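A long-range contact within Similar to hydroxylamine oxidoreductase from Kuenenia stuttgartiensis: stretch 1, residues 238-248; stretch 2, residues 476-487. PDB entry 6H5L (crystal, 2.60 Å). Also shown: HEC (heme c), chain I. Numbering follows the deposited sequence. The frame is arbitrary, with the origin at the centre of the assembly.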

# COMPACT_ATOMS: atom_id res chain seq x y z
N HIS A 238 -24.89 36.28 -24.41
CA HIS A 238 -23.59 36.15 -23.75
C HIS A 238 -23.17 34.68 -23.72
O HIS A 238 -23.33 34.01 -22.70
CB HIS A 238 -23.63 36.73 -22.34
CG HIS A 238 -24.92 36.52 -21.62
ND1 HIS A 238 -25.35 35.28 -21.20
CD2 HIS A 238 -25.88 37.40 -21.24
CE1 HIS A 238 -26.52 35.41 -20.60
NE2 HIS A 238 -26.87 36.68 -20.61
N PRO A 239 -22.64 34.15 -24.83
CA PRO A 239 -22.24 32.73 -24.88
C PRO A 239 -20.88 32.50 -24.23
O PRO A 239 -19.94 31.98 -24.85
CB PRO A 239 -22.22 32.45 -26.39
CG PRO A 239 -21.78 33.75 -26.97
CD PRO A 239 -22.40 34.83 -26.11
N ASP A 240 -20.76 32.88 -22.96
CA ASP A 240 -19.47 32.81 -22.29
C ASP A 240 -19.06 31.37 -22.01
O ASP A 240 -17.90 31.00 -22.18
CB ASP A 240 -19.52 33.61 -20.99
CG ASP A 240 -20.00 35.03 -21.21
OD1 ASP A 240 -19.69 35.61 -22.27
OD2 ASP A 240 -20.70 35.56 -20.32
N ALA A 241 -20.01 30.54 -21.56
CA ALA A 241 -19.70 29.15 -21.27
C ALA A 241 -19.29 28.40 -22.53
O ALA A 241 -18.33 27.62 -22.52
CB ALA A 241 -20.90 28.47 -20.62
N GLU A 242 -20.01 28.63 -23.63
CA GLU A 242 -19.69 27.93 -24.88
C GLU A 242 -18.37 28.41 -25.46
O GLU A 242 -17.56 27.60 -25.93
CB GLU A 242 -20.82 28.11 -25.89
CG GLU A 242 -22.20 27.71 -25.39
CD GLU A 242 -22.94 28.85 -24.72
OE1 GLU A 242 -22.30 29.64 -23.99
OE2 GLU A 242 -24.16 28.97 -24.94
N SER A 243 -18.14 29.73 -25.45
CA SER A 243 -16.93 30.26 -26.06
C SER A 243 -15.68 29.86 -25.29
O SER A 243 -14.64 29.56 -25.89
CB SER A 243 -17.02 31.78 -26.18
OG SER A 243 -17.28 32.38 -24.93
N TYR A 244 -15.75 29.86 -23.96
CA TYR A 244 -14.60 29.40 -23.18
C TYR A 244 -14.46 27.89 -23.24
O TYR A 244 -13.38 27.36 -23.54
CB TYR A 244 -14.71 29.86 -21.72
CG TYR A 244 -13.76 29.12 -20.81
CD1 TYR A 244 -12.40 29.40 -20.82
CD2 TYR A 244 -14.21 28.12 -19.96
CE1 TYR A 244 -11.52 28.72 -20.00
CE2 TYR A 244 -13.34 27.43 -19.13
CZ TYR A 244 -11.99 27.74 -19.16
OH TYR A 244 -11.11 27.07 -18.34
N GLY A 245 -15.54 27.17 -22.92
CA GLY A 245 -15.48 25.72 -22.86
C GLY A 245 -14.94 25.08 -24.12
O GLY A 245 -14.19 24.11 -24.06
N GLU A 246 -15.31 25.62 -25.28
CA GLU A 246 -14.88 25.07 -26.55
C GLU A 246 -13.59 25.68 -27.06
O GLU A 246 -13.15 25.34 -28.17
CB GLU A 246 -15.99 25.24 -27.60
CG GLU A 246 -17.32 24.65 -27.17
CD GLU A 246 -17.20 23.23 -26.66
OE1 GLU A 246 -16.52 22.42 -27.33
OE2 GLU A 246 -17.77 22.92 -25.60
N SER A 247 -12.97 26.58 -26.30
CA SER A 247 -11.66 27.08 -26.67
C SER A 247 -10.58 26.09 -26.24
O SER A 247 -10.83 25.16 -25.47
CB SER A 247 -11.40 28.45 -26.04
OG SER A 247 -11.25 28.35 -24.63
N LYS A 248 -9.36 26.30 -26.74
CA LYS A 248 -8.24 25.48 -26.31
C LYS A 248 -8.00 25.60 -24.81
O LYS A 248 -7.58 24.63 -24.16
CB LYS A 248 -6.97 25.85 -27.08
CG LYS A 248 -6.95 25.36 -28.52
CD LYS A 248 -6.99 23.84 -28.59
CE LYS A 248 -6.79 23.35 -30.02
NZ LYS A 248 -6.84 21.86 -30.11
N ALA A 476 -13.17 37.24 -27.82
CA ALA A 476 -12.48 37.54 -26.58
C ALA A 476 -12.04 36.27 -25.85
O ALA A 476 -11.02 36.29 -25.14
CB ALA A 476 -13.37 38.39 -25.67
N HIS A 477 -12.78 35.18 -26.00
CA HIS A 477 -12.48 33.93 -25.31
C HIS A 477 -11.77 32.92 -26.20
O HIS A 477 -11.66 31.74 -25.82
CB HIS A 477 -13.76 33.32 -24.73
CG HIS A 477 -14.31 34.08 -23.56
ND1 HIS A 477 -15.66 34.13 -23.28
CD2 HIS A 477 -13.69 34.81 -22.61
CE1 HIS A 477 -15.85 34.86 -22.19
NE2 HIS A 477 -14.67 35.28 -21.77
N ALA A 478 -11.30 33.34 -27.38
CA ALA A 478 -10.47 32.51 -28.26
C ALA A 478 -11.21 31.26 -28.73
O ALA A 478 -10.69 30.15 -28.68
CB ALA A 478 -9.15 32.14 -27.58
N GLN A 479 -12.44 31.46 -29.21
CA GLN A 479 -13.22 30.41 -29.84
C GLN A 479 -13.55 30.88 -31.25
O GLN A 479 -14.42 31.74 -31.44
CB GLN A 479 -14.48 30.09 -29.03
CG GLN A 479 -14.83 28.61 -28.99
CD GLN A 479 -14.96 28.00 -30.37
OE1 GLN A 479 -15.61 28.55 -31.25
NE2 GLN A 479 -14.32 26.85 -30.56
N GLN A 480 -12.87 30.30 -32.24
CA GLN A 480 -12.97 30.81 -33.61
C GLN A 480 -14.35 30.56 -34.22
O GLN A 480 -14.82 31.37 -35.02
CB GLN A 480 -11.88 30.20 -34.49
CG GLN A 480 -11.75 28.69 -34.38
CD GLN A 480 -10.66 28.26 -33.41
OE1 GLN A 480 -10.67 28.65 -32.24
NE2 GLN A 480 -9.72 27.47 -33.89
N ASP A 481 -15.00 29.45 -33.86
CA ASP A 481 -16.30 29.15 -34.44
C ASP A 481 -17.37 30.11 -33.91
O ASP A 481 -18.20 30.61 -34.68
CB ASP A 481 -16.69 27.70 -34.15
CG ASP A 481 -17.94 27.28 -34.91
OD1 ASP A 481 -17.89 27.22 -36.16
OD2 ASP A 481 -18.96 27.00 -34.26
N VAL A 482 -17.37 30.36 -32.60
CA VAL A 482 -18.31 31.32 -32.02
C VAL A 482 -18.05 32.71 -32.58
O VAL A 482 -18.99 33.50 -32.80
CB VAL A 482 -18.22 31.30 -30.49
CG1 VAL A 482 -19.21 32.28 -29.88
CG2 VAL A 482 -18.46 29.89 -29.96
N SER A 483 -16.78 33.05 -32.83
CA SER A 483 -16.44 34.37 -33.33
C SER A 483 -17.04 34.61 -34.71
O SER A 483 -17.69 35.64 -34.95
CB SER A 483 -14.92 34.54 -33.37
OG SER A 483 -14.56 35.83 -33.82
N TRP A 484 -16.86 33.66 -35.63
CA TRP A 484 -17.33 33.85 -37.00
C TRP A 484 -18.75 33.34 -37.22
O TRP A 484 -19.62 34.09 -37.68
CB TRP A 484 -16.38 33.17 -37.99
CG TRP A 484 -16.94 33.17 -39.38
CD1 TRP A 484 -17.58 32.13 -40.00
CD2 TRP A 484 -16.93 34.26 -40.30
NE1 TRP A 484 -17.96 32.51 -41.26
CE2 TRP A 484 -17.58 33.81 -41.47
CE3 TRP A 484 -16.44 35.57 -40.26
CZ2 TRP A 484 -17.75 34.63 -42.59
CZ3 TRP A 484 -16.61 36.37 -41.37
CH2 TRP A 484 -17.25 35.90 -42.52
N TRP A 485 -19.00 32.07 -36.92
CA TRP A 485 -20.26 31.44 -37.32
C TRP A 485 -21.42 31.74 -36.37
O TRP A 485 -22.58 31.66 -36.80
CB TRP A 485 -20.08 29.93 -37.45
CG TRP A 485 -19.46 29.53 -38.76
CD1 TRP A 485 -18.28 28.88 -38.94
CD2 TRP A 485 -19.99 29.80 -40.06
NE1 TRP A 485 -18.04 28.70 -40.29
CE2 TRP A 485 -19.08 29.26 -41.00
CE3 TRP A 485 -21.14 30.43 -40.53
CZ2 TRP A 485 -19.29 29.34 -42.37
CZ3 TRP A 485 -21.34 30.51 -41.90
CH2 TRP A 485 -20.42 29.97 -42.80
N TRP A 486 -21.15 32.07 -35.12
CA TRP A 486 -22.19 32.60 -34.24
C TRP A 486 -22.21 34.12 -34.24
O TRP A 486 -23.16 34.72 -33.73
CB TRP A 486 -22.00 32.11 -32.80
CG TRP A 486 -21.88 30.61 -32.61
CD1 TRP A 486 -21.59 29.67 -33.56
CD2 TRP A 486 -22.04 29.89 -31.38
NE1 TRP A 486 -21.56 28.42 -33.00
CE2 TRP A 486 -21.83 28.53 -31.66
CE3 TRP A 486 -22.33 30.27 -30.06
CZ2 TRP A 486 -21.92 27.54 -30.68
CZ3 TRP A 486 -22.41 29.29 -29.09
CH2 TRP A 486 -22.21 27.94 -29.40
N GLY A 487 -21.18 34.75 -34.81
CA GLY A 487 -20.99 36.18 -34.76
C GLY A 487 -21.11 36.90 -36.08
O GLY A 487 -22.21 37.29 -36.50
FE HEC I . -14.08 36.21 -20.09
CHA HEC I . -14.82 39.17 -21.52
CHB HEC I . -17.31 35.92 -18.91
CHC HEC I . -13.41 33.05 -18.91
CHD HEC I . -10.70 36.67 -20.64
NA HEC I . -15.79 37.29 -20.27
C1A HEC I . -15.80 38.58 -20.75
C2A HEC I . -17.03 39.20 -20.30
C3A HEC I . -17.72 38.31 -19.58
C4A HEC I . -16.95 37.08 -19.54
CMA HEC I . -19.08 38.53 -18.90
CAA HEC I . -17.47 40.64 -20.59
CBA HEC I . -16.89 41.56 -19.52
CGA HEC I . -15.61 42.15 -20.03
O1A HEC I . -14.54 41.85 -19.44
O2A HEC I . -15.65 42.91 -21.03
NB HEC I . -15.15 34.77 -19.04
C1B HEC I . -16.50 34.82 -18.76
C2B HEC I . -16.91 33.52 -18.30
C3B HEC I . -15.84 32.72 -18.29
C4B HEC I . -14.71 33.50 -18.77
CMB HEC I . -18.34 33.14 -17.85
CAB HEC I . -15.80 31.24 -17.86
CBB HEC I . -16.64 30.35 -18.81
NC HEC I . -12.37 35.10 -19.78
C1C HEC I . -12.33 33.78 -19.36
C2C HEC I . -11.01 33.25 -19.64
C3C HEC I . -10.23 34.29 -19.96
C4C HEC I . -11.08 35.44 -20.16
CMC HEC I . -10.50 31.89 -19.13
CAC HEC I . -8.71 34.23 -20.25
CBC HEC I . -8.44 33.46 -21.56
ND HEC I . -12.92 37.71 -20.93
C1D HEC I . -11.54 37.67 -21.10
C2D HEC I . -11.13 38.84 -21.83
C3D HEC I . -12.42 39.62 -22.11
C4D HEC I . -13.48 38.84 -21.51
CMD HEC I . -9.70 39.23 -22.26
CAD HEC I . -12.56 40.97 -22.86
CBD HEC I . -12.19 42.08 -21.88
CGD HEC I . -12.36 43.42 -22.52
O1D HEC I . -11.45 43.84 -23.29
O2D HEC I . -13.40 44.08 -22.26
O HOH W 1 -8.52 28.51 -28.90

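The contact joins the short helix 240-245 and its flanking residues to the segment from H477 into, and along, the helix that starts at Q480, and two direct hydrogen bonds span it. The first involves a heme ligand. H477 binds the heme iron through NE2 (NE2 to FE, 2.0 Å), which leaves ND1 as its remaining ring nitrogen; H477 ND1 donates to S243 OG at 2.9 Å with a nearly straight angle of 160°. S243 OG in turn donates to P239 O at 2.7 Å, so the hydroxyl is used both as acceptor and as donor, and the chain runs from the metal through the imidazole to the backbone. P239 O also receives S243 N at 2.9 Å, the first turn of the helix. D240 OD1 lies near the plane of the imidazole, 3.9 Å from H477 CE1, but is hydrogen-bonded elsewhere in the structure.

Q479 serves both sides with the two ends of its amide. Q479 NE2 donates to E246 O at 3.1 Å and 166°, satisfying a carbonyl just past the end of the helix 240-245, while Q479 OE1 caps its own helix, accepting from V482 N at 2.9 Å and, weakly, from D481 N at 2.8 Å, where the angle is only 118°. The Q479 side chain thus ties the start of one helix to the chain leaving the other.

S247 packs closely against the turn, with CB 3.2 Å from A478 O, yet S247 OG donates to Y244 O at 2.6 Å and also caps a backbone N just past the stretch. A478 O is instead satisfied by a water, which donates to it at 2.7 Å and accepts from K248 N at 3.2 Å, bridging the stretches.

Apolar packing completes the contact: P239 CG meets V482 CG1 at 4.2 Å, and P239 CB lies at the edge of the W486 ring, 4.2 Å from CZ3. E242 CB approaches the same CZ3 atom of W486 at 3.8 Å.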